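Local coordinates for succinylglutamate desuccinylase (Vibrio parahaemolyticus, PDB 2BCO), which probably hydrolyses N-succinylglutamate to succinate and glutamate, the last step of arginine breakdown by the succinyltransferase pathway, using one zinc ion per subunit, at residues 125-128 against 129-133. Sequence-based numbering, arbitrary orientation.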
loop_
_atom_site.group_PDB
_atom_site.type_symbol
_atom_site.label_atom_id
_atom_site.label_comp_id
_atom_site.label_asym_id
_atom_site.label_seq_id
_atom_site.Cartn_x
_atom_site.Cartn_y
_atom_site.Cartn_z
ATOM N N LYS A 125 -13.931 1.556 -15.752
ATOM C CA LYS A 125 -14.488 2.030 -14.486
ATOM C C LYS A 125 -13.331 2.445 -13.575
ATOM O O LYS A 125 -13.397 3.460 -12.887
ATOM C CB LYS A 125 -15.295 0.934 -13.787
ATOM C CG LYS A 125 -16.577 0.542 -14.473
ATOM C CD LYS A 125 -17.401 -0.400 -13.596
ATOM C CE LYS A 125 -18.651 -0.896 -14.322
ATOM N NZ LYS A 125 -19.486 0.234 -14.825
ATOM N N GLU A 126 -12.263 1.657 -13.578
ATOM C CA GLU A 126 -11.116 1.962 -12.731
ATOM C C GLU A 126 -10.361 3.237 -13.141
ATOM O O GLU A 126 -9.792 3.929 -12.290
ATOM C CB GLU A 126 -10.175 0.755 -12.691
ATOM C CG GLU A 126 -10.692 -0.424 -11.849
ATOM C CD GLU A 126 -11.758 -1.289 -12.544
ATOM O OE1 GLU A 126 -11.804 -1.321 -13.793
ATOM O OE2 GLU A 126 -12.536 -1.962 -11.832
ATOM N N LEU A 127 -10.374 3.568 -14.432
ATOM C CA LEU A 127 -9.680 4.765 -14.896
ATOM C C LEU A 127 -10.310 5.999 -14.252
ATOM O O LEU A 127 -9.612 6.863 -13.705
ATOM C CB LEU A 127 -9.760 4.891 -16.425
ATOM C CG LEU A 127 -8.522 5.425 -17.168
ATOM C CD1 LEU A 127 -8.961 6.127 -18.455
ATOM C CD2 LEU A 127 -7.744 6.391 -16.302
ATOM N N ALA A 128 -11.635 6.068 -14.330
ATOM C CA ALA A 128 -12.390 7.175 -13.760
ATOM C C ALA A 128 -12.150 7.265 -12.257
ATOM O O ALA A 128 -12.071 8.362 -11.701
ATOM C CB ALA A 128 -13.880 6.998 -14.043
ATOM N N ILE A 129 -12.040 6.109 -11.606
ATOM C CA ILE A 129 -11.790 6.060 -10.172
ATOM C C ILE A 129 -10.401 6.649 -9.904
ATOM O O ILE A 129 -10.242 7.538 -9.073
ATOM C CB ILE A 129 -11.809 4.598 -9.630
ATOM C CG1 ILE A 129 -13.149 3.927 -9.937
ATOM C CG2 ILE A 129 -11.560 4.599 -8.131
ATOM C CD1 ILE A 129 -14.333 4.606 -9.313
ATOM N N ALA A 130 -9.399 6.136 -10.612
ATOM C CA ALA A 130 -8.034 6.617 -10.446
ATOM C C ALA A 130 -8.013 8.137 -10.650
ATOM O O ALA A 130 -7.330 8.866 -9.923
ATOM C CB ALA A 130 -7.110 5.928 -11.450
ATOM N N ASP A 131 -8.772 8.604 -11.643
ATOM C CA ASP A 131 -8.854 10.025 -11.938
ATOM C C ASP A 131 -9.346 10.772 -10.692
ATOM O O ASP A 131 -8.818 11.831 -10.343
ATOM C CB ASP A 131 -9.803 10.260 -13.121
ATOM C CG ASP A 131 -9.065 10.454 -14.446
ATOM O OD1 ASP A 131 -8.239 9.603 -14.828
ATOM O OD2 ASP A 131 -9.320 11.476 -15.114
ATOM N N THR A 132 -10.351 10.214 -10.021
ATOM C CA THR A 132 -10.877 10.825 -8.804
ATOM C C THR A 132 -9.870 10.745 -7.648
ATOM O O THR A 132 -9.760 11.676 -6.855
ATOM C CB THR A 132 -12.185 10.146 -8.331
ATOM O OG1 THR A 132 -13.210 10.338 -9.317
ATOM C CG2 THR A 132 -12.647 10.741 -7.000
ATOM N N LEU A 133 -9.142 9.636 -7.551
ATOM C CA LEU A 133 -8.170 9.479 -6.473
ATOM C C LEU A 133 -7.040 10.507 -6.566
ATOM O O LEU A 133 -6.568 11.018 -5.545
ATOM C CB LEU A 133 -7.609 8.051 -6.466
ATOM C CG LEU A 133 -8.664 6.972 -6.148
ATOM C CD1 LEU A 133 -8.080 5.582 -6.333
ATOM C CD2 LEU A 133 -9.173 7.148 -4.721
#
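Ile-129 meets Lys-125 one helical turn back: its backbone N bonds to Lys-125 O at 3.2 Å, and its side chain packs on the same oxygen. CG1 stands beside the backbone N, anti to the carbonyl carbon (chi1 -58°), in tight van der Waals packing 3.0 Å from Lys-125 O, while CG2 is anti to the backbone N. Ala-130 N gives a short, nearly straight bond to Glu-126 O (2.8 Å, 171° at the hydrogen), and its methyl touches that oxygen and, outside these turns, Phe-116. At Asp-131 the backbone N bonds to Leu-127 O; OD1 is 3.3 Å from Leu-127 O, two acceptors close but not hydrogen-bonded, and 3.6 Å from Leu-127 CD2, the two side chains slanted to one another. Thr-132 N donates to Ala-128 O at 3.0 Å; its OG1 lies 3.3 Å from Ala-128 O, a weak and unsettled hydrogen bond. Leu-133 N continues the pattern to Ile-129 O. The carboxylate of Glu-126 is bound outside these turns, OE2 by His-97 NE2 and Leu-108 N, OE1 by Glu-109 N and Glu-110 N, which fixes its rotation; its side chain is about 8 Å from that of His-63, a zinc ligand. Successive i to i+4 bonds are typical of an alpha-helix, here the first turns of helix 125-141 in the zinc-dependent AspA/AstE catalytic domain.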